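PDB 3UZO: branched-chain-amino-acid aminotransferase from Deinococcus radiodurans, which probably catalyses the pyridoxal-phosphate-dependent transfer of the amino group of leucine, isoleucine or valine to 2-oxoglutarate, giving the branched 2-oxo acid and glutamate. Local coordinates for residues Q73-G78 / P146-V151; G140-R145 / V167-V172. One frame throughout, in Å; residues are numbered along the deposited sequence.

Contact 1 of 2, residues Q73-G78 / P146-V151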
ATOM      1  N   GLN A  73      -5.559  -0.573   3.692  1.00  9.67           N
ATOM      2  CA  GLN A  73      -6.851   0.032   3.373  1.00 10.54           C
ATOM      3  C   GLN A  73      -6.878   1.397   4.041  1.00  8.80           C
ATOM      4  O   GLN A  73      -7.343   1.559   5.169  1.00 10.98           O
ATOM      5  CB  GLN A  73      -8.007  -0.834   3.865  1.00 14.19           C
ATOM      6  CG  GLN A  73      -9.365  -0.268   3.473  1.00 16.81           C
ATOM      7  CD  GLN A  73     -10.493  -1.255   3.673  1.00 18.49           C
ATOM      8  OE1 GLN A  73     -10.633  -1.851   4.747  1.00 17.78           O
ATOM      9  NE2 GLN A  73     -11.311  -1.436   2.633  1.00 14.21           N
ATOM     10  N   GLN A  74      -6.369   2.378   3.313  1.00 10.55           N
ATOM     11  CA  GLN A  74      -6.245   3.732   3.819  1.00 12.16           C
ATOM     12  C   GLN A  74      -6.083   4.665   2.623  1.00 10.85           C
ATOM     13  O   GLN A  74      -5.561   4.265   1.586  1.00 11.70           O
ATOM     14  CB  GLN A  74      -4.981   3.799   4.674  1.00  8.26           C
ATOM     15  CG  GLN A  74      -3.723   3.463   3.841  1.00  9.98           C
ATOM     16  CD  GLN A  74      -2.452   3.315   4.667  1.00 10.96           C
ATOM     17  OE1 GLN A  74      -1.425   3.921   4.351  1.00 10.68           O
ATOM     18  NE2 GLN A  74      -2.513   2.498   5.717  1.00  9.35           N
ATOM     19  N   CYS A  75      -6.527   5.907   2.769  1.00  9.47           N
ATOM     20  CA  CYS A  75      -6.371   6.885   1.707  1.00  7.05           C
ATOM     21  C   CYS A  75      -6.362   8.236   2.386  1.00  9.22           C
ATOM     22  O   CYS A  75      -6.815   8.370   3.526  1.00  9.39           O
ATOM     23  CB  CYS A  75      -7.509   6.787   0.682  1.00 11.63           C
ATOM     24  SG  CYS A  75      -9.114   7.435   1.213  1.00 15.78           S
ATOM     25  N   PHE A  76      -5.846   9.244   1.703  1.00 10.54           N
ATOM     26  CA  PHE A  76      -5.791  10.556   2.317  1.00 11.19           C
ATOM     27  C   PHE A  76      -5.792  11.675   1.305  1.00  9.24           C
ATOM     28  O   PHE A  76      -5.668  11.457   0.099  1.00  9.40           O
ATOM     29  CB  PHE A  76      -4.544  10.662   3.207  1.00 10.33           C
ATOM     30  CG  PHE A  76      -3.245  10.754   2.438  1.00 12.66           C
ATOM     31  CD1 PHE A  76      -2.646  11.987   2.206  1.00 13.79           C
ATOM     32  CD2 PHE A  76      -2.624   9.609   1.959  1.00 13.95           C
ATOM     33  CE1 PHE A  76      -1.436  12.077   1.507  1.00 16.64           C
ATOM     34  CE2 PHE A  76      -1.411   9.688   1.254  1.00 14.52           C
ATOM     35  CZ  PHE A  76      -0.822  10.916   1.031  1.00 13.91           C
ATOM     36  N   GLU A  77      -5.961  12.884   1.817  1.00 10.34           N
ATOM     37  CA  GLU A  77      -5.960  14.070   0.991  1.00  9.20           C
ATOM     38  C   GLU A  77      -5.004  15.080   1.594  1.00 10.31           C
ATOM     39  O   GLU A  77      -4.468  14.875   2.687  1.00  9.91           O
ATOM     40  CB  GLU A  77      -7.359  14.677   0.912  1.00  8.41           C
ATOM     41  CG  GLU A  77      -8.189  14.145  -0.247  1.00  9.95           C
ATOM     42  CD  GLU A  77      -7.523  14.379  -1.591  1.00  8.52           C
ATOM     43  OE1 GLU A  77      -6.914  15.448  -1.776  1.00  7.62           O
ATOM     44  OE2 GLU A  77      -7.622  13.494  -2.470  1.00 13.88           O
ATOM     45  N   GLY A  78      -4.800  16.170   0.870  1.00  9.97           N
ATOM     46  CA  GLY A  78      -3.918  17.218   1.331  1.00 10.30           C
ATOM     47  C   GLY A  78      -4.356  18.522   0.704  1.00 10.32           C
ATOM     48  O   GLY A  78      -4.444  18.617  -0.516  1.00 12.10           O
ATOM     49  N   PRO A 146      -6.878  15.216   5.645  1.00  8.08           N
ATOM     50  CA  PRO A 146      -8.072  14.388   5.829  1.00  7.99           C
ATOM     51  C   PRO A 146      -7.630  12.974   5.472  1.00  9.44           C
ATOM     52  O   PRO A 146      -6.799  12.800   4.571  1.00  7.73           O
ATOM     53  CB  PRO A 146      -9.053  14.926   4.778  1.00  7.57           C
ATOM     54  CG  PRO A 146      -8.505  16.290   4.411  1.00  6.97           C
ATOM     55  CD  PRO A 146      -7.022  16.088   4.467  1.00  6.55           C
ATOM     56  N   PHE A 147      -8.147  11.970   6.175  1.00  7.73           N
ATOM     57  CA  PHE A 147      -7.789  10.600   5.850  1.00 10.48           C
ATOM     58  C   PHE A 147      -8.855   9.629   6.317  1.00  7.97           C
ATOM     59  O   PHE A 147      -9.624   9.927   7.225  1.00  8.36           O
ATOM     60  CB  PHE A 147      -6.407  10.229   6.425  1.00  6.72           C
ATOM     61  CG  PHE A 147      -6.347  10.166   7.928  1.00  7.35           C
ATOM     62  CD1 PHE A 147      -6.477   8.950   8.592  1.00  8.75           C
ATOM     63  CD2 PHE A 147      -6.095  11.313   8.674  1.00  8.36           C
ATOM     64  CE1 PHE A 147      -6.349   8.875   9.987  1.00  9.87           C
ATOM     65  CE2 PHE A 147      -5.968  11.254  10.065  1.00  9.01           C
ATOM     66  CZ  PHE A 147      -6.094  10.031  10.722  1.00  8.94           C
ATOM     67  N   VAL A 148      -8.915   8.486   5.646  1.00  9.51           N
ATOM     68  CA  VAL A 148      -9.877   7.433   5.944  1.00 10.71           C
ATOM     69  C   VAL A 148      -9.113   6.126   6.081  1.00 10.50           C
ATOM     70  O   VAL A 148      -8.269   5.800   5.248  1.00 10.57           O
ATOM     71  CB  VAL A 148     -10.931   7.287   4.809  1.00 10.48           C
ATOM     72  CG1 VAL A 148     -11.929   6.178   5.147  1.00 12.07           C
ATOM     73  CG2 VAL A 148     -11.656   8.622   4.606  1.00 11.12           C
ATOM     74  N   ILE A 149      -9.412   5.386   7.143  1.00  7.07           N
ATOM     75  CA  ILE A 149      -8.746   4.119   7.412  1.00  7.53           C
ATOM     76  C   ILE A 149      -9.758   3.062   7.823  1.00  7.72           C
ATOM     77  O   ILE A 149     -10.744   3.370   8.501  1.00  9.09           O
ATOM     78  CB  ILE A 149      -7.717   4.258   8.564  1.00  9.87           C
ATOM     79  CG1 ILE A 149      -8.383   4.925   9.777  1.00  6.69           C
ATOM     80  CG2 ILE A 149      -6.516   5.074   8.097  1.00 10.38           C
ATOM     81  CD1 ILE A 149      -7.501   5.026  11.006  1.00  8.83           C
ATOM     82  N   GLY A 150      -9.504   1.825   7.405  1.00  5.80           N
ATOM     83  CA  GLY A 150     -10.372   0.719   7.765  1.00  7.62           C
ATOM     84  C   GLY A 150      -9.986   0.240   9.155  1.00  8.54           C
ATOM     85  O   GLY A 150      -8.798   0.037   9.438  1.00  6.37           O
ATOM     86  N   VAL A 151     -10.972   0.059  10.029  1.00 10.43           N
ATOM     87  CA  VAL A 151     -10.685  -0.382  11.391  1.00 11.99           C
ATOM     88  C   VAL A 151     -11.617  -1.499  11.861  1.00 13.23           C
ATOM     89  O   VAL A 151     -12.419  -2.017  11.079  1.00 13.62           O
ATOM     90  CB  VAL A 151     -10.773   0.796  12.377  1.00  9.72           C
ATOM     91  CG1 VAL A 151      -9.798   1.904  11.955  1.00 11.88           C
ATOM     92  CG2 VAL A 151     -12.197   1.320  12.433  1.00 10.35           C
TER
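Cys75 and Val148 form the central hydrogen-bonded pair of two antiparallel strands, 74-83 and 141-151, in the antiparallel sheet of this class-IV aminotransferase. The bond from Val148 N to Cys75 O spans 3.0 Å and is nearly straight at 169°, while the return bond from Cys75 N to Val148 O bends to 152°. Gln74 CA also lies 3.2 Å from Val148 O, so this carbonyl takes one N-H bond and one weaker CA-H contact from adjacent residues. The ladder goes on to Pro146 O, which takes Glu77 N, and to Gln73 O, which takes Gly150 N.

Between these rungs the non-hydrogen-bonded pair Phe76 and Phe147 touches at the root: the two CB atoms are 3.7 Å apart and the rings then diverge. As part of the ligand pocket, Phe76 meets the bound glutamate, Lys202 and Tyr207, whereas Phe147 turns to His70 of the second subunit. On the same face Gln74 CB rests on Ile149 CG2, a methyl that also lies in plane at the edge of the Phe147 ring. The extended Gln74 chain carries its amide to backbone atoms of Ala68 and Gly72 of the second subunit.

On the other face, packed against helix 94-107, Cys75 SG stands 4.0 Å from Val148 CB, placed by a chi1 of 74° that sets the sulfur between backbone N and carbonyl carbon. At the end of the pair Pro146 CD packs 3.8 Å from Glu77 CB, and the Glu77 chain bends at chi2 and leads away to a salt bridge with Arg100, which binds the pyridoxal phosphate.

Contact 2 of 2, residues G140-R145 / V167-V172. With GLU (glutamic acid), chain D.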
ATOM      1  N   GLY A 140       3.697  31.062   4.719  1.00 10.39           N
ATOM      2  CA  GLY A 140       3.215  29.811   5.290  1.00  8.59           C
ATOM      3  C   GLY A 140       1.744  29.546   5.037  1.00  9.29           C
ATOM      4  O   GLY A 140       1.022  30.386   4.507  1.00  5.70           O
ATOM      5  N   SER A 141       1.288  28.361   5.412  1.00  8.51           N
ATOM      6  CA  SER A 141      -0.107  28.016   5.218  1.00  8.60           C
ATOM      7  C   SER A 141      -0.470  27.005   6.281  1.00  7.28           C
ATOM      8  O   SER A 141       0.397  26.524   7.021  1.00  4.10           O
ATOM      9  CB  SER A 141      -0.323  27.415   3.818  1.00  8.50           C
ATOM     10  OG  SER A 141       0.435  26.224   3.659  1.00  9.67           O
ATOM     11  N   LEU A 142      -1.760  26.706   6.382  1.00 11.34           N
ATOM     12  CA  LEU A 142      -2.229  25.720   7.341  1.00  9.67           C
ATOM     13  C   LEU A 142      -2.586  24.500   6.507  1.00 10.26           C
ATOM     14  O   LEU A 142      -3.573  24.508   5.767  1.00 11.16           O
ATOM     15  CB  LEU A 142      -3.463  26.229   8.099  1.00  8.60           C
ATOM     16  CG  LEU A 142      -3.972  25.275   9.191  1.00  9.70           C
ATOM     17  CD1 LEU A 142      -2.837  24.934  10.157  1.00  8.67           C
ATOM     18  CD2 LEU A 142      -5.147  25.914   9.941  1.00 10.17           C
ATOM     19  N   TYR A 143      -1.767  23.458   6.617  1.00  9.41           N
ATOM     20  CA  TYR A 143      -1.976  22.231   5.861  1.00  8.62           C
ATOM     21  C   TYR A 143      -3.002  21.335   6.526  1.00  9.02           C
ATOM     22  O   TYR A 143      -2.922  21.083   7.725  1.00  6.22           O
ATOM     23  CB  TYR A 143      -0.668  21.449   5.741  1.00  7.21           C
ATOM     24  CG  TYR A 143      -0.762  20.222   4.857  1.00  8.17           C
ATOM     25  CD1 TYR A 143      -0.649  20.327   3.469  1.00 10.90           C
ATOM     26  CD2 TYR A 143      -0.932  18.952   5.407  1.00  9.26           C
ATOM     27  CE1 TYR A 143      -0.695  19.195   2.649  1.00 10.89           C
ATOM     28  CE2 TYR A 143      -0.981  17.812   4.600  1.00 12.21           C
ATOM     29  CZ  TYR A 143      -0.858  17.941   3.224  1.00 11.66           C
ATOM     30  OH  TYR A 143      -0.854  16.817   2.433  1.00 13.97           O
ATOM     31  N   LEU A 144      -3.950  20.844   5.731  1.00  8.74           N
ATOM     32  CA  LEU A 144      -4.995  19.955   6.224  1.00  9.95           C
ATOM     33  C   LEU A 144      -4.754  18.541   5.725  1.00  8.62           C
ATOM     34  O   LEU A 144      -4.445  18.338   4.546  1.00 10.41           O
ATOM     35  CB  LEU A 144      -6.364  20.442   5.751  1.00 11.55           C
ATOM     36  CG  LEU A 144      -6.796  21.742   6.430  1.00 10.89           C
ATOM     37  CD1 LEU A 144      -7.704  22.541   5.526  1.00 12.06           C
ATOM     38  CD2 LEU A 144      -7.484  21.404   7.746  1.00 12.69           C
ATOM     39  N   ARG A 145      -4.912  17.570   6.619  1.00  5.78           N
ATOM     40  CA  ARG A 145      -4.715  16.170   6.273  1.00  8.53           C
ATOM     41  C   ARG A 145      -5.923  15.292   6.586  1.00  8.53           C
ATOM     42  O   ARG A 145      -6.026  14.712   7.676  1.00 11.42           O
ATOM     43  CB  ARG A 145      -3.468  15.614   6.987  1.00  7.05           C
ATOM     44  CG  ARG A 145      -3.289  14.102   6.903  1.00  8.28           C
ATOM     45  CD  ARG A 145      -3.334  13.603   5.455  1.00  8.98           C
ATOM     46  NE  ARG A 145      -2.281  14.188   4.633  1.00  9.06           N
ATOM     47  CZ  ARG A 145      -1.018  13.779   4.628  1.00 15.85           C
ATOM     48  NH1 ARG A 145      -0.640  12.773   5.403  1.00 12.74           N
ATOM     49  NH2 ARG A 145      -0.128  14.372   3.837  1.00 18.45           N
ATOM     50  N   VAL A 167      -9.546  14.530  10.239  1.00  9.97           N
ATOM     51  CA  VAL A 167      -8.859  15.652   9.616  1.00 11.90           C
ATOM     52  C   VAL A 167      -8.087  16.416  10.678  1.00 11.32           C
ATOM     53  O   VAL A 167      -8.681  16.892  11.653  1.00 13.84           O
ATOM     54  CB  VAL A 167      -9.829  16.675   8.933  1.00  7.59           C
ATOM     55  CG1 VAL A 167      -8.996  17.739   8.189  1.00  4.30           C
ATOM     56  CG2 VAL A 167     -10.749  15.974   7.951  1.00  5.67           C
ATOM     57  N   PHE A 168      -6.768  16.494  10.522  1.00 11.53           N
ATOM     58  CA  PHE A 168      -5.955  17.277  11.451  1.00 11.51           C
ATOM     59  C   PHE A 168      -5.197  18.280  10.596  1.00 11.76           C
ATOM     60  O   PHE A 168      -5.122  18.129   9.364  1.00  8.58           O
ATOM     61  CB  PHE A 168      -5.007  16.396  12.292  1.00  8.63           C
ATOM     62  CG  PHE A 168      -3.918  15.704  11.515  1.00  7.36           C
ATOM     63  CD1 PHE A 168      -2.721  16.364  11.212  1.00  9.74           C
ATOM     64  CD2 PHE A 168      -4.058  14.371  11.145  1.00  9.11           C
ATOM     65  CE1 PHE A 168      -1.677  15.697  10.557  1.00  7.34           C
ATOM     66  CE2 PHE A 168      -3.016  13.690  10.485  1.00  9.03           C
ATOM     67  CZ  PHE A 168      -1.825  14.359  10.196  1.00 11.35           C
ATOM     68  N   CYS A 169      -4.687  19.330  11.222  1.00 10.22           N
ATOM     69  CA  CYS A 169      -3.965  20.349  10.475  1.00 12.30           C
ATOM     70  C   CYS A 169      -2.596  20.601  11.076  1.00 10.51           C
ATOM     71  O   CYS A 169      -2.352  20.291  12.239  1.00 10.58           O
ATOM     72  CB  CYS A 169      -4.770  21.654  10.425  1.00  8.49           C
ATOM     73  SG  CYS A 169      -5.014  22.457  12.025  1.00 11.38           S
ATOM     74  N   VAL A 170      -1.707  21.160  10.264  1.00 10.73           N
ATOM     75  CA  VAL A 170      -0.336  21.453  10.670  1.00 10.70           C
ATOM     76  C   VAL A 170       0.147  22.696   9.930  1.00 11.54           C
ATOM     77  O   VAL A 170       0.089  22.754   8.703  1.00 13.19           O
ATOM     78  CB  VAL A 170       0.623  20.284  10.290  1.00  7.62           C
ATOM     79  CG1 VAL A 170       2.057  20.598  10.750  1.00  7.99           C
ATOM     80  CG2 VAL A 170       0.138  18.979  10.901  1.00  3.82           C
ATOM     81  N   PRO A 171       0.608  23.719  10.666  1.00 12.63           N
ATOM     82  CA  PRO A 171       1.092  24.918   9.973  1.00 12.00           C
ATOM     83  C   PRO A 171       2.367  24.502   9.240  1.00 12.04           C
ATOM     84  O   PRO A 171       3.190  23.779   9.804  1.00 11.18           O
ATOM     85  CB  PRO A 171       1.373  25.886  11.120  1.00  9.90           C
ATOM     86  CG  PRO A 171       1.786  24.952  12.244  1.00  9.88           C
ATOM     87  CD  PRO A 171       0.772  23.839  12.126  1.00  7.40           C
ATOM     88  N   VAL A 172       2.533  24.933   7.994  1.00 11.60           N
ATOM     89  CA  VAL A 172       3.719  24.548   7.230  1.00 13.05           C
ATOM     90  C   VAL A 172       4.251  25.647   6.322  1.00 14.66           C
ATOM     91  O   VAL A 172       3.553  26.613   6.009  1.00 13.11           O
ATOM     92  CB  VAL A 172       3.446  23.331   6.308  1.00 14.79           C
ATOM     93  CG1 VAL A 172       2.835  22.188   7.092  1.00 12.48           C
ATOM     94  CG2 VAL A 172       2.523  23.751   5.161  1.00 15.73           C
TER
HETATM   95  N   GLU D 600       0.538  14.144   0.493  1.00 25.71           N
HETATM   96  CA  GLU D 600       1.975  14.463   0.276  1.00 25.71           C
HETATM   97  C   GLU D 600       2.795  14.023   1.467  1.00 25.71           C
HETATM   98  O   GLU D 600       4.021  13.869   1.307  1.00 25.71           O
HETATM   99  CB  GLU D 600       2.163  15.963   0.072  1.00 66.53           C
HETATM  100  CG  GLU D 600       1.888  16.430  -1.337  1.00 66.53           C
HETATM  101  CD  GLU D 600       2.298  17.866  -1.554  1.00 66.53           C
HETATM  102  OE1 GLU D 600       3.378  18.254  -1.056  1.00 66.53           O
HETATM  103  OE2 GLU D 600       1.542  18.600  -2.226  1.00 66.53           O
HETATM  104  OXT GLU D 600       2.192  13.852   2.543  1.00 66.53           O
HETATM  105  O   HOH W   1       3.043  26.579   2.614  1.00 25.36           O
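Arg145 and Phe168 lie side by side on the face that looks to the substrate. Arg145 CB sits over the ring at 4.0 Å from its centroid, a CH-pi contact, and Arg145 CG presses on CZ and CE2 at the rim. The arginine chain, with CG anti to the backbone N (chi1 170°), then bends at chi2 and chi3 and leaves the ring. Its NH2 reaches Tyr143 OH at 2.9 Å, with the hydroxyl in the guanidinium plane, and OXT of the bound glutamate at 2.7 Å, the latter bond bent to 136°.

The opposite face is closely filled with apolar groups: Leu142 CD1 meets Cys169 SG at 3.8 Å, and Leu144 CD2 meets Cys169 CB, with helix 115-128 packed against Leu144 and Cys169. The looser spots are single bonds: Phe168 N to Arg145 O is weak at 3.4 Å, although Arg145 N to Phe168 O is sound, and a water 2.8 Å from Ser141 OG makes only a weak bond to Val172 O.

Paired backbone bonds join Ser141 to Val172 and Tyr143 to Val170, as befits a long antiparallel beta hairpin, here lining the glutamate site with Tyr143 and Arg145.

Contacts 1 and 2 have centres about 16 Å apart and share strand 141-151, which contact 2 uses in its first half and contact 1 in its second. In the sheet this strand lies between 74-83, its partner in contact 1, and 162-172, its partner in contact 2. Along the chain the segments alternate: 73-78, 140-145, 146-151, 167-172. The contacts meet where Phe76 CD1 comes to 3.3 Å from Arg145 NE, and that same NE makes a weak hydrogen bond to Glu77 O. Neighbouring strands 74-83 and 141-151 thus bring Phe76, Tyr143 and Arg145 into one glutamate pocket, which Tyr71 and Val157 of the second subunit help complete.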